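Local coordinates for cyanophycinase-like exopeptidase (actinobacterium SCGC AAA027-L06, PDB 6NQC), which probably hydrolyses peptide bonds as a serine exopeptidase of family S51, related to the cyanophycinases, at residues 44-49 with 87-92; 52-57 with 141-146; 165-170 with 191-196. All coordinates share one frame; numbering follows the deposited sequence.

Contact 1: 44-49 with 87-92; sequences SLIEDG and LGYESK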
# COMPACT_ATOMS: atom_id res chain seq x y z
N SER A 44 3.98 -3.66 -13.88
CA SER A 44 3.65 -5.07 -13.72
C SER A 44 2.36 -5.27 -12.91
O SER A 44 1.60 -6.20 -13.17
CB SER A 44 4.81 -5.81 -13.06
OG SER A 44 5.01 -5.44 -11.69
N LEU A 45 2.13 -4.42 -11.90
CA LEU A 45 0.90 -4.51 -11.12
C LEU A 45 -0.31 -4.16 -11.99
O LEU A 45 -1.39 -4.76 -11.82
CB LEU A 45 0.96 -3.55 -9.93
CG LEU A 45 1.95 -3.86 -8.82
CD1 LEU A 45 1.96 -2.74 -7.75
CD2 LEU A 45 1.57 -5.18 -8.18
N ILE A 46 -0.16 -3.18 -12.89
CA ILE A 46 -1.25 -2.83 -13.78
C ILE A 46 -1.52 -3.98 -14.74
O ILE A 46 -2.68 -4.36 -14.98
CB ILE A 46 -0.95 -1.55 -14.55
CG1 ILE A 46 -0.87 -0.39 -13.58
CG2 ILE A 46 -2.01 -1.31 -15.64
CD1 ILE A 46 -0.13 0.80 -14.14
N GLU A 47 -0.44 -4.58 -15.25
CA GLU A 47 -0.56 -5.74 -16.13
C GLU A 47 -1.23 -6.91 -15.43
O GLU A 47 -2.06 -7.60 -16.03
CB GLU A 47 0.84 -6.13 -16.62
CG GLU A 47 1.43 -5.15 -17.58
CD GLU A 47 2.86 -5.50 -17.98
OE1 GLU A 47 3.60 -6.09 -17.16
OE2 GLU A 47 3.23 -5.19 -19.12
N ASP A 48 -0.92 -7.14 -14.15
CA ASP A 48 -1.56 -8.20 -13.41
C ASP A 48 -3.08 -8.01 -13.38
O ASP A 48 -3.85 -8.98 -13.55
CB ASP A 48 -1.01 -8.24 -11.98
CG ASP A 48 0.45 -8.79 -11.90
OD1 ASP A 48 0.95 -9.38 -12.88
OD2 ASP A 48 1.08 -8.65 -10.83
N GLY A 49 -3.54 -6.79 -13.11
CA GLY A 49 -4.98 -6.57 -13.03
C GLY A 49 -5.64 -6.62 -14.40
O GLY A 49 -6.77 -7.09 -14.53
N LEU A 87 4.11 5.08 -18.27
CA LEU A 87 3.85 3.65 -18.41
C LEU A 87 2.85 3.34 -19.52
O LEU A 87 2.78 2.20 -19.97
CB LEU A 87 3.33 3.07 -17.09
CG LEU A 87 4.23 3.34 -15.90
CD1 LEU A 87 3.67 2.69 -14.62
CD2 LEU A 87 5.60 2.79 -16.17
N GLY A 88 2.04 4.32 -19.93
CA GLY A 88 1.06 4.09 -20.98
C GLY A 88 -0.33 3.74 -20.53
O GLY A 88 -1.07 3.15 -21.32
N TYR A 89 -0.74 4.11 -19.32
CA TYR A 89 -2.09 3.86 -18.84
C TYR A 89 -2.71 5.14 -18.30
O TYR A 89 -2.02 6.01 -17.74
CB TYR A 89 -2.08 2.77 -17.74
CG TYR A 89 -1.38 1.52 -18.20
CD1 TYR A 89 -2.05 0.56 -18.96
CD2 TYR A 89 -0.05 1.30 -17.91
CE1 TYR A 89 -1.39 -0.58 -19.41
CE2 TYR A 89 0.60 0.18 -18.33
CZ TYR A 89 -0.06 -0.75 -19.09
OH TYR A 89 0.62 -1.86 -19.50
N GLU A 90 -4.03 5.25 -18.49
CA GLU A 90 -4.78 6.36 -17.94
C GLU A 90 -4.77 6.31 -16.41
O GLU A 90 -5.02 5.26 -15.80
CB GLU A 90 -6.21 6.29 -18.45
CG GLU A 90 -7.00 7.53 -18.12
CD GLU A 90 -8.44 7.39 -18.51
OE1 GLU A 90 -8.84 6.25 -18.85
OE2 GLU A 90 -9.17 8.41 -18.45
N SER A 91 -4.46 7.43 -15.78
CA SER A 91 -4.56 7.55 -14.33
C SER A 91 -5.94 8.06 -13.95
O SER A 91 -6.63 8.72 -14.73
CB SER A 91 -3.47 8.48 -13.82
OG SER A 91 -3.53 9.71 -14.54
N LYS A 92 -6.35 7.72 -12.72
CA LYS A 92 -7.56 8.25 -12.11
C LYS A 92 -7.17 8.68 -10.70
O LYS A 92 -6.99 7.81 -9.83
CB LYS A 92 -8.68 7.22 -12.08
CG LYS A 92 -9.07 6.73 -13.48
CD LYS A 92 -9.78 7.82 -14.24
CE LYS A 92 -10.80 7.25 -15.21
NZ LYS A 92 -11.25 8.29 -16.17
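Ile46 of helix 39-51 reaches across to Tyr89 and Leu87, and so joins helix 39-51 to the end of helix 70-87 and the turn that leads into strand 90-93. Helix 70-87 ends in a Schellman motif with Gly88, at positive phi, as its C-prime residue; the turn after it runs into the edge strand of the central mixed sheet, and helix 39-51 packs on that turn. At Ile46 the two branches divide the work. CG2, set anti to the backbone N (chi1 -65° places CG1 beside that N), sits almost exactly above the middle of the Tyr89 ring, 3.7 Å from its centroid and 5° off the normal, a CH-pi contact. Meanwhile CD1, at the end of the other branch, lies 3.8 Å from Tyr89 CD2 and also packs on Leu87 CD1 at 4.3 Å. Ile46 also touches Phe58 of strand 57-61 and Ala115, and Tyr89 has further neighbours in Lys43 and Ile50 of helix 39-51 and in Pro56. One residue on, Glu47, extended beyond CG, crosses the tyrosine at about a right angle, its carboxylate plane turned 77° from the ring. It is the aliphatic part of the glutamate that touches: Glu47 CG lies 3.9 Å from Tyr89 OH.

Contact 2: 52-57 with 141-146; sequences NGKKPI and YENWQS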
# COMPACT_ATOMS: atom_id res chain seq x y z
N ASN A 52 -6.39 -10.08 -15.29
CA ASN A 52 -7.58 -10.54 -14.60
C ASN A 52 -8.85 -9.87 -15.10
O ASN A 52 -9.91 -10.09 -14.51
CB ASN A 52 -7.42 -10.30 -13.08
CG ASN A 52 -6.53 -11.32 -12.42
OD1 ASN A 52 -6.47 -12.47 -12.85
ND2 ASN A 52 -5.84 -10.92 -11.36
N GLY A 53 -8.78 -9.07 -16.16
CA GLY A 53 -9.96 -8.49 -16.77
C GLY A 53 -10.39 -7.12 -16.29
O GLY A 53 -11.53 -6.71 -16.58
N LYS A 54 -9.56 -6.41 -15.53
CA LYS A 54 -9.92 -5.10 -15.01
C LYS A 54 -9.58 -4.01 -16.03
O LYS A 54 -8.67 -4.17 -16.83
CB LYS A 54 -9.18 -4.83 -13.69
CG LYS A 54 -9.56 -5.76 -12.57
CD LYS A 54 -10.97 -5.51 -12.09
CE LYS A 54 -11.29 -6.37 -10.86
NZ LYS A 54 -12.64 -5.98 -10.33
N LYS A 55 -10.32 -2.91 -15.97
CA LYS A 55 -9.99 -1.77 -16.81
C LYS A 55 -8.54 -1.38 -16.62
O LYS A 55 -8.04 -1.32 -15.48
CB LYS A 55 -10.86 -0.56 -16.46
CG LYS A 55 -12.31 -0.63 -16.93
CD LYS A 55 -12.98 0.72 -16.68
CE LYS A 55 -14.49 0.58 -16.42
NZ LYS A 55 -15.24 1.80 -16.87
N PRO A 56 -7.84 -1.01 -17.68
CA PRO A 56 -6.40 -0.68 -17.55
C PRO A 56 -6.15 0.72 -17.00
O PRO A 56 -5.53 1.57 -17.59
CB PRO A 56 -5.94 -0.80 -19.02
CG PRO A 56 -7.14 -0.29 -19.82
CD PRO A 56 -8.34 -0.86 -19.06
N ILE A 57 -6.65 0.97 -15.78
CA ILE A 57 -6.44 2.27 -15.14
C ILE A 57 -5.52 2.12 -13.92
O ILE A 57 -5.48 1.08 -13.26
CB ILE A 57 -7.76 2.96 -14.71
CG1 ILE A 57 -8.60 2.02 -13.86
CG2 ILE A 57 -8.55 3.46 -15.94
CD1 ILE A 57 -9.62 2.77 -13.04
N TYR A 141 -11.77 -3.13 -1.70
CA TYR A 141 -11.61 -4.50 -1.26
C TYR A 141 -12.21 -5.47 -2.27
O TYR A 141 -11.57 -6.44 -2.68
CB TYR A 141 -12.27 -4.68 0.11
CG TYR A 141 -12.23 -6.08 0.64
CD1 TYR A 141 -11.05 -6.61 1.14
CD2 TYR A 141 -13.34 -6.90 0.60
CE1 TYR A 141 -10.98 -7.89 1.62
CE2 TYR A 141 -13.27 -8.20 1.06
CZ TYR A 141 -12.09 -8.69 1.59
OH TYR A 141 -12.00 -9.99 2.07
N GLU A 142 -13.44 -5.19 -2.71
CA GLU A 142 -14.08 -6.01 -3.72
C GLU A 142 -13.27 -6.03 -5.01
O GLU A 142 -13.13 -7.10 -5.64
CB GLU A 142 -15.49 -5.50 -3.99
CG GLU A 142 -16.53 -5.85 -2.91
CD GLU A 142 -17.80 -5.04 -3.09
OE1 GLU A 142 -18.00 -4.44 -4.19
OE2 GLU A 142 -18.60 -4.99 -2.14
N ASN A 143 -12.74 -4.88 -5.42
CA ASN A 143 -11.91 -4.85 -6.63
C ASN A 143 -10.69 -5.75 -6.48
O ASN A 143 -10.37 -6.56 -7.36
CB ASN A 143 -11.50 -3.40 -6.94
CG ASN A 143 -10.78 -3.27 -8.28
OD1 ASN A 143 -11.37 -3.47 -9.33
ND2 ASN A 143 -9.51 -2.93 -8.24
N TRP A 144 -10.01 -5.65 -5.34
CA TRP A 144 -8.85 -6.49 -5.09
C TRP A 144 -9.24 -7.96 -5.06
O TRP A 144 -8.57 -8.80 -5.68
CB TRP A 144 -8.19 -6.05 -3.78
CG TRP A 144 -7.09 -6.92 -3.34
CD1 TRP A 144 -5.99 -7.27 -4.06
CD2 TRP A 144 -6.96 -7.57 -2.06
NE1 TRP A 144 -5.20 -8.12 -3.32
CE2 TRP A 144 -5.77 -8.32 -2.09
CE3 TRP A 144 -7.76 -7.60 -0.91
CZ2 TRP A 144 -5.33 -9.07 -1.01
CZ3 TRP A 144 -7.31 -8.36 0.18
CH2 TRP A 144 -6.11 -9.08 0.11
N GLN A 145 -10.30 -8.28 -4.33
CA GLN A 145 -10.71 -9.68 -4.22
C GLN A 145 -11.06 -10.26 -5.58
O GLN A 145 -10.92 -11.47 -5.77
CB GLN A 145 -11.88 -9.80 -3.26
CG GLN A 145 -11.45 -9.61 -1.81
CD GLN A 145 -10.72 -10.82 -1.29
OE1 GLN A 145 -11.21 -11.96 -1.44
NE2 GLN A 145 -9.53 -10.62 -0.71
N SER A 146 -11.45 -9.43 -6.54
CA SER A 146 -11.83 -9.89 -7.87
C SER A 146 -10.74 -9.65 -8.92
O SER A 146 -11.03 -9.64 -10.13
CB SER A 146 -13.17 -9.25 -8.26
OG SER A 146 -13.08 -7.83 -8.40
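Lys54 spans the gap to helix 135-145 and places its ammonium group between two side-chain acceptors near the helix C-terminus. NZ donates to Ser146 OG at 2.7 Å and to Asn143 OD1 at 3.0 Å, and a weak bond to the carbonyl of Lys112 adds a third acceptor. The lysine bends at chi2 (-69°) and is extended from there on, which carries NZ in between the serine and the asparagine. It passes the asparagine in the opposite direction, with CE 3.3 Å from Asn143 OD1 and 3.4 Å from Ser146 O. At OD1 the ammonium stands above the carbonyl plane, 44° out of it, instead of lying on a lone pair. The other end of the same amide is occupied too: Asn143 ND2 donates to the backbone O of Ala114, which should limit rotation of the buried amide and so keep OD1 turned to the lysine. Ser146 OG accepts from Lys54 and also lies close to two carbonyls of the last helical turn, 2.9 Å from Glu142 O and 3.2 Å from Asn143 O. The proximity of these carbonyls and of the helix C-terminus would be expected to favour a positive charge at NZ. Two residues before Lys54, Asn52 ND2 donates to Gly147 O, just past the helix, and to Ser227 OG. The C-terminal end of helix 135-145 is thus held by a lysine from the connection between helix 39-51 and strand 57-61: Gly53 closes helix 39-51 in a Schellman motif, and the chain runs on, past the inverse gamma turn at Pro56, into strand 57-61, which lies between strands 90-93 and 116-119 in the central sheet.

Contact 3: 165-170 with 191-196; sequences PNFRLS and NKFFKW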
# COMPACT_ATOMS: atom_id res chain seq x y z
N PRO A 165 0.94 1.43 14.45
CA PRO A 165 1.53 1.89 15.72
C PRO A 165 1.43 3.39 15.88
O PRO A 165 1.59 4.14 14.91
CB PRO A 165 3.00 1.49 15.60
CG PRO A 165 3.22 1.45 14.08
CD PRO A 165 1.97 0.94 13.51
N ASN A 166 1.16 3.82 17.10
CA ASN A 166 1.09 5.25 17.43
C ASN A 166 2.21 5.60 18.41
O ASN A 166 2.08 5.35 19.62
CB ASN A 166 -0.27 5.62 18.01
CG ASN A 166 -0.50 7.13 18.03
OD1 ASN A 166 0.44 7.91 18.20
ND2 ASN A 166 -1.75 7.55 17.87
N PHE A 167 3.26 6.26 17.87
CA PHE A 167 4.41 6.64 18.70
C PHE A 167 4.03 7.63 19.79
O PHE A 167 4.67 7.67 20.84
CB PHE A 167 5.53 7.35 17.91
CG PHE A 167 5.81 6.76 16.59
CD1 PHE A 167 6.01 7.58 15.50
CD2 PHE A 167 5.86 5.39 16.45
CE1 PHE A 167 6.26 7.03 14.27
CE2 PHE A 167 6.10 4.83 15.22
CZ PHE A 167 6.31 5.65 14.13
N ARG A 168 3.07 8.49 19.51
CA ARG A 168 2.71 9.54 20.46
C ARG A 168 2.01 8.99 21.68
O ARG A 168 1.84 9.73 22.66
CB ARG A 168 1.83 10.58 19.74
CG ARG A 168 2.66 11.66 18.97
CD ARG A 168 2.27 11.78 17.47
NE ARG A 168 2.68 10.61 16.69
CZ ARG A 168 1.84 9.78 16.04
NH1 ARG A 168 0.51 9.97 16.08
NH2 ARG A 168 2.34 8.73 15.38
N LEU A 169 1.62 7.70 21.67
CA LEU A 169 0.78 7.16 22.72
C LEU A 169 1.46 5.97 23.36
O LEU A 169 2.30 6.14 24.25
CB LEU A 169 -0.60 6.81 22.13
CG LEU A 169 -1.52 7.93 21.69
CD1 LEU A 169 -2.90 7.34 21.41
CD2 LEU A 169 -1.58 9.04 22.74
N SER A 170 1.10 4.75 22.99
CA SER A 170 1.72 3.55 23.56
C SER A 170 1.45 2.38 22.61
O SER A 170 0.65 2.49 21.68
CB SER A 170 1.19 3.25 24.97
OG SER A 170 -0.05 2.56 24.94
N ASN A 191 15.50 1.81 6.26
CA ASN A 191 16.89 2.21 6.38
C ASN A 191 17.04 3.62 6.92
O ASN A 191 18.15 3.99 7.30
CB ASN A 191 17.59 2.06 5.01
CG ASN A 191 16.92 2.85 3.90
OD1 ASN A 191 15.72 2.68 3.64
ND2 ASN A 191 17.70 3.70 3.22
N LYS A 192 15.96 4.38 7.01
CA LYS A 192 16.02 5.75 7.51
C LYS A 192 15.09 6.07 8.68
O LYS A 192 15.41 6.98 9.44
CB LYS A 192 15.72 6.74 6.36
CG LYS A 192 16.60 6.48 5.12
CD LYS A 192 16.93 7.77 4.38
CE LYS A 192 18.29 7.70 3.70
NZ LYS A 192 19.22 8.75 4.23
N PHE A 193 13.97 5.33 8.86
CA PHE A 193 12.95 5.69 9.84
C PHE A 193 13.51 5.91 11.24
O PHE A 193 13.09 6.82 11.96
CB PHE A 193 11.90 4.56 9.89
CG PHE A 193 10.47 5.00 10.21
CD1 PHE A 193 10.21 5.94 11.18
CD2 PHE A 193 9.39 4.41 9.55
CE1 PHE A 193 8.93 6.31 11.47
CE2 PHE A 193 8.07 4.77 9.87
CZ PHE A 193 7.85 5.71 10.82
N PHE A 194 14.45 5.08 11.65
CA PHE A 194 14.93 5.13 13.03
C PHE A 194 15.93 6.25 13.26
O PHE A 194 16.31 6.49 14.41
CB PHE A 194 15.50 3.76 13.40
CG PHE A 194 14.45 2.68 13.39
CD1 PHE A 194 13.61 2.51 14.47
CD2 PHE A 194 14.24 1.90 12.26
CE1 PHE A 194 12.61 1.55 14.45
CE2 PHE A 194 13.24 0.94 12.23
CZ PHE A 194 12.42 0.77 13.32
N LYS A 195 16.32 6.97 12.22
CA LYS A 195 17.07 8.20 12.40
C LYS A 195 16.16 9.36 12.73
O LYS A 195 16.66 10.40 13.15
CB LYS A 195 17.89 8.51 11.15
CG LYS A 195 18.73 7.34 10.64
CD LYS A 195 19.61 7.69 9.43
CE LYS A 195 21.02 7.07 9.56
NZ LYS A 195 22.14 8.08 9.48
N TRP A 196 14.84 9.20 12.59
CA TRP A 196 13.91 10.31 12.70
C TRP A 196 13.13 10.33 14.02
O TRP A 196 12.47 11.34 14.30
CB TRP A 196 12.88 10.28 11.56
CG TRP A 196 13.43 10.28 10.20
CD1 TRP A 196 14.62 10.82 9.78
CD2 TRP A 196 12.81 9.70 9.04
NE1 TRP A 196 14.79 10.59 8.44
CE2 TRP A 196 13.69 9.93 7.95
CE3 TRP A 196 11.59 9.01 8.81
CZ2 TRP A 196 13.40 9.49 6.64
CZ3 TRP A 196 11.31 8.57 7.52
CH2 TRP A 196 12.21 8.82 6.45
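Phe167 meets Phe193 through the far end of its ring. Its CB points toward the other segment, and CG, anti to the carbonyl carbon and beside the backbone N (chi1 -41°), directs the ring across. CD1 lies at the edge of the Arg168 guanidinium, in its plane. Farther out, CE1 comes to 3.9 Å from Phe193 CE1. At the tip, CZ lies 3.7 Å from Phe193 CZ and 3.8 Å from Phe193 CE1. The phenylalanines approach from opposite directions, with ring centroids 5.8 Å apart and planes at 85°. Phe193 CZ arrives at the edge of the Phe167 ring, near its plane. The two residues belong to separate loops: Phe167 sits in a type I beta turn from Asn166 to Leu169, in the connection between the short strands 163-164 and 175-176, and Phe193 in the stretch between strand 184-187 and helix 199-205. Asn166 OD1 accepts from Arg168 N at 3.0 Å, an Asx turn within the first loop. Leu205 of helix 199-205 touches both rings, and Ile187 packs on Phe193. The side chain of Phe193 also touches a possible Ser154-His189-Glu219 triad, consistent with a place beside the active site of a serine peptidase of this family. Asn191, in the same loop as Phe193, accepts through OD1 from the backbone N of Glu219.

Contacts 1 and 2 are neighbours, their centres 11 Å apart, whereas contact 3 lies on the opposite side of the chain's centre, its own centre about 33 and 34 Å from theirs. Along the sequence the segments of contacts 1 and 2 alternate, and both close before contact 3 begins. Contact 1 uses helix 39-51 and contact 2 the connection that follows it; Lys54 N probably bonds to Gly49 O where they meet, and Ile57 packs against Glu90 and Lys92 of the adjacent strand. Together they join helix 39-51 and its exit loop to the end of helix 70-87 and to helix 135-145. Contact 3 instead joins two loops beside the putative Ser-His-Glu triad.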